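Local coordinates for protein glutathione S-transferase (Gordonia bronchialis, PDB 4PTS) that is probably a glutathione transferase of the omega-like type, joining glutathione to electrophilic substrates or acting on glutathione conjugates, at residues B[270-282]-B[333-345]. Numbering follows the deposited sequence.
Sequences FQTPGFGDTTDFT and PIAAEVVPAQNWV
The carbonyl oxygen of Gly276 takes two N-H groups, Trp344 NE1 from the C-terminal tail and the backbone N of Thr279 from its own turn. They arrive from opposite faces of the carbonyl plane. The bond from Trp344 NE1 to Gly276 O is 2.8 Å and close to straight, at 161°. This is where the late tail, 333-345, packs on the loop that joins helices 260-270 and 281-291 in the all-helical C-terminal domain of the GST fold. The indole of Trp344 is turned back to this loop, with CG swung away from its backbone N (chi1 -151°). Gly276 O and Thr279 O lie at its edge, near the ring plane. Its six-membered ring and that of Phe270 are nearly parallel but barely overlap, meeting at Phe270 CE2 and Trp344 CZ2, 3.7 Å apart. The stacking partner of Phe270 is Trp310. Replacing Trp344 with alanine is likely to leave Gly276 O without its donor from the tail and open a gap beside Phe270. Val345 CB lies over one face of the indole, and its CG1 touches Phe281 CE2, at 3.7 Å, and Phe270 CZ. Val339 sets one methyl, CG2, 3.7 Å from Asp277 O, while CG1 lies against Asp280 CB. Pro333 CG comes to 4.0 Å from Asp277 OD1, which is salt-bridged to Arg67 of helix 57-68, while OD2 accepts from Gly274 N. Asp280 caps the start of helix 281-291, its OD1 accepting from Gln283 N. Beside that cap, Phe281 N makes a weak bond to Asn343 O, 3.2 Å long and bent to 127°.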
# COMPACT_ATOMS: atom_id res chain seq x y z
N PHE B 270 -4.83 10.07 -18.62
CA PHE B 270 -4.16 8.85 -19.05
C PHE B 270 -4.61 8.43 -20.44
O PHE B 270 -3.81 8.03 -21.28
CB PHE B 270 -4.45 7.71 -18.08
CG PHE B 270 -3.68 6.47 -18.38
CD1 PHE B 270 -2.43 6.27 -17.84
CD2 PHE B 270 -4.21 5.53 -19.21
CE1 PHE B 270 -1.71 5.11 -18.12
CE2 PHE B 270 -3.52 4.38 -19.52
CZ PHE B 270 -2.27 4.16 -18.97
N GLN B 271 -5.93 8.51 -20.65
CA GLN B 271 -6.54 8.12 -21.93
C GLN B 271 -6.32 9.16 -23.04
O GLN B 271 -6.64 8.91 -24.19
CB GLN B 271 -8.04 7.86 -21.73
CG GLN B 271 -8.32 6.70 -20.80
CD GLN B 271 -9.78 6.57 -20.43
OE1 GLN B 271 -10.66 7.09 -21.12
NE2 GLN B 271 -10.06 5.83 -19.35
N THR B 272 -5.78 10.32 -22.68
CA THR B 272 -5.44 11.34 -23.65
C THR B 272 -4.10 10.98 -24.33
O THR B 272 -3.11 10.73 -23.64
CB THR B 272 -5.38 12.73 -22.97
OG1 THR B 272 -6.64 13.02 -22.36
CG2 THR B 272 -5.07 13.81 -23.97
N PRO B 273 -4.05 10.95 -25.69
CA PRO B 273 -2.78 10.61 -26.36
C PRO B 273 -1.59 11.47 -25.94
O PRO B 273 -1.70 12.68 -25.80
CB PRO B 273 -3.10 10.83 -27.83
CG PRO B 273 -4.58 10.63 -27.93
CD PRO B 273 -5.16 11.13 -26.65
N GLY B 274 -0.45 10.83 -25.77
CA GLY B 274 0.75 11.50 -25.27
C GLY B 274 0.99 11.34 -23.76
O GLY B 274 2.04 11.73 -23.25
N PHE B 275 0.03 10.75 -23.05
CA PHE B 275 0.12 10.60 -21.60
C PHE B 275 0.29 9.13 -21.21
O PHE B 275 1.37 8.71 -20.83
CB PHE B 275 -1.16 11.15 -20.96
CG PHE B 275 -1.21 12.64 -20.88
CD1 PHE B 275 -1.64 13.37 -21.96
CD2 PHE B 275 -0.85 13.30 -19.73
CE1 PHE B 275 -1.70 14.75 -21.89
CE2 PHE B 275 -0.92 14.67 -19.64
CZ PHE B 275 -1.33 15.40 -20.73
N GLY B 276 -0.79 8.36 -21.33
CA GLY B 276 -0.77 6.96 -20.98
C GLY B 276 0.18 6.20 -21.85
O GLY B 276 0.87 5.32 -21.38
N ASP B 277 0.28 6.59 -23.12
CA ASP B 277 1.25 5.95 -24.00
C ASP B 277 2.74 6.27 -23.67
O ASP B 277 3.65 5.82 -24.37
CB ASP B 277 0.94 6.24 -25.48
CG ASP B 277 0.87 7.74 -25.81
OD1 ASP B 277 1.86 8.48 -25.61
OD2 ASP B 277 -0.17 8.17 -26.34
N THR B 278 3.01 7.05 -22.63
CA THR B 278 4.39 7.29 -22.24
C THR B 278 4.70 6.54 -20.96
O THR B 278 5.82 6.58 -20.45
CB THR B 278 4.67 8.80 -22.02
OG1 THR B 278 3.91 9.30 -20.91
CG2 THR B 278 4.33 9.61 -23.29
N THR B 279 3.71 5.82 -20.46
CA THR B 279 3.75 5.32 -19.09
C THR B 279 3.99 3.83 -19.01
O THR B 279 3.14 3.06 -19.44
CB THR B 279 2.44 5.65 -18.38
OG1 THR B 279 2.22 7.06 -18.46
CG2 THR B 279 2.49 5.22 -16.94
N ASP B 280 5.16 3.45 -18.49
CA ASP B 280 5.58 2.04 -18.35
C ASP B 280 5.55 1.61 -16.87
O ASP B 280 6.47 1.88 -16.11
CB ASP B 280 6.97 1.83 -18.95
CG ASP B 280 7.44 0.35 -18.89
OD1 ASP B 280 7.16 -0.33 -17.86
OD2 ASP B 280 8.10 -0.11 -19.88
N PHE B 281 4.47 0.92 -16.49
CA PHE B 281 4.26 0.57 -15.11
C PHE B 281 5.26 -0.46 -14.63
O PHE B 281 5.57 -0.52 -13.44
CB PHE B 281 2.86 0.01 -14.92
CG PHE B 281 1.76 1.01 -15.18
CD1 PHE B 281 1.47 2.00 -14.26
CD2 PHE B 281 1.00 0.93 -16.34
CE1 PHE B 281 0.45 2.91 -14.49
CE2 PHE B 281 -0.02 1.83 -16.58
CZ PHE B 281 -0.29 2.83 -15.65
N THR B 282 5.78 -1.29 -15.50
CA THR B 282 6.71 -2.27 -15.02
C THR B 282 8.00 -1.60 -14.60
O THR B 282 8.51 -1.85 -13.52
CB THR B 282 6.93 -3.41 -16.03
OG1 THR B 282 5.68 -4.09 -16.20
CG2 THR B 282 7.96 -4.42 -15.52
N PRO B 333 2.76 7.03 -30.81
CA PRO B 333 4.22 7.25 -30.76
C PRO B 333 4.98 6.60 -31.92
O PRO B 333 4.47 5.71 -32.56
CB PRO B 333 4.64 6.61 -29.41
CG PRO B 333 3.39 6.38 -28.64
CD PRO B 333 2.26 6.28 -29.63
N ILE B 334 6.22 7.04 -32.16
CA ILE B 334 7.07 6.34 -33.11
C ILE B 334 7.29 4.96 -32.53
O ILE B 334 7.23 4.79 -31.32
CB ILE B 334 8.42 7.06 -33.40
CG1 ILE B 334 9.45 6.80 -32.30
CG2 ILE B 334 8.23 8.56 -33.59
CD1 ILE B 334 10.84 7.35 -32.62
N ALA B 335 7.56 3.97 -33.37
CA ALA B 335 7.52 2.56 -32.94
C ALA B 335 8.55 2.15 -31.86
O ALA B 335 8.29 1.20 -31.11
CB ALA B 335 7.63 1.65 -34.14
N ALA B 336 9.70 2.84 -31.77
CA ALA B 336 10.71 2.49 -30.74
C ALA B 336 10.42 3.13 -29.39
O ALA B 336 11.06 2.82 -28.38
CB ALA B 336 12.11 2.88 -31.20
N GLU B 337 9.44 4.01 -29.36
CA GLU B 337 9.03 4.67 -28.15
C GLU B 337 7.72 4.09 -27.61
O GLU B 337 7.12 4.66 -26.70
CB GLU B 337 8.81 6.14 -28.44
CG GLU B 337 10.07 6.90 -28.80
CD GLU B 337 9.77 8.36 -29.17
OE1 GLU B 337 8.56 8.77 -29.17
OE2 GLU B 337 10.77 9.08 -29.47
N VAL B 338 7.24 2.98 -28.18
CA VAL B 338 5.98 2.40 -27.70
C VAL B 338 6.31 1.54 -26.50
O VAL B 338 7.37 0.92 -26.41
CB VAL B 338 5.26 1.60 -28.81
CG1 VAL B 338 4.02 0.90 -28.27
CG2 VAL B 338 4.88 2.52 -29.97
N VAL B 339 5.41 1.54 -25.53
CA VAL B 339 5.60 0.77 -24.32
C VAL B 339 5.17 -0.67 -24.61
O VAL B 339 4.06 -0.91 -25.08
CB VAL B 339 4.76 1.36 -23.17
CG1 VAL B 339 4.89 0.51 -21.93
CG2 VAL B 339 5.17 2.79 -22.89
N PRO B 340 6.06 -1.64 -24.34
CA PRO B 340 5.73 -3.06 -24.57
C PRO B 340 4.43 -3.43 -23.89
O PRO B 340 4.21 -3.03 -22.76
CB PRO B 340 6.90 -3.80 -23.91
CG PRO B 340 8.02 -2.83 -23.90
CD PRO B 340 7.42 -1.45 -23.83
N ALA B 341 3.58 -4.20 -24.56
CA ALA B 341 2.19 -4.42 -24.12
C ALA B 341 2.08 -5.03 -22.69
O ALA B 341 1.21 -4.64 -21.90
CB ALA B 341 1.45 -5.28 -25.14
N GLN B 342 2.95 -6.00 -22.43
CA GLN B 342 3.16 -6.63 -21.11
C GLN B 342 3.54 -5.66 -19.97
O GLN B 342 3.30 -5.95 -18.81
CB GLN B 342 4.30 -7.63 -21.23
CG GLN B 342 5.58 -6.94 -21.65
CD GLN B 342 6.53 -7.85 -22.38
OE1 GLN B 342 6.94 -7.56 -23.51
NE2 GLN B 342 6.89 -8.97 -21.73
N ASN B 343 4.17 -4.55 -20.32
CA ASN B 343 4.56 -3.52 -19.37
C ASN B 343 3.50 -2.44 -19.18
O ASN B 343 3.63 -1.57 -18.31
CB ASN B 343 5.84 -2.82 -19.83
CG ASN B 343 7.08 -3.69 -19.74
OD1 ASN B 343 8.16 -3.22 -20.04
ND2 ASN B 343 6.93 -4.95 -19.33
N TRP B 344 2.46 -2.48 -20.00
CA TRP B 344 1.38 -1.50 -19.97
C TRP B 344 0.15 -2.14 -19.31
O TRP B 344 0.27 -3.18 -18.68
CB TRP B 344 1.07 -1.07 -21.41
CG TRP B 344 0.54 0.31 -21.53
CD1 TRP B 344 1.15 1.44 -21.11
CD2 TRP B 344 -0.70 0.70 -22.11
NE1 TRP B 344 0.36 2.52 -21.38
CE2 TRP B 344 -0.79 2.10 -22.00
CE3 TRP B 344 -1.76 0.01 -22.71
CZ2 TRP B 344 -1.89 2.82 -22.47
CZ3 TRP B 344 -2.86 0.71 -23.18
CH2 TRP B 344 -2.91 2.10 -23.06
N VAL B 345 -1.01 -1.51 -19.46
CA VAL B 345 -2.26 -2.12 -19.02
C VAL B 345 -2.64 -3.27 -19.97
O VAL B 345 -2.41 -3.18 -21.17
CB VAL B 345 -3.42 -1.11 -18.85
CG1 VAL B 345 -2.95 0.21 -18.24
CG2 VAL B 345 -4.09 -0.85 -20.17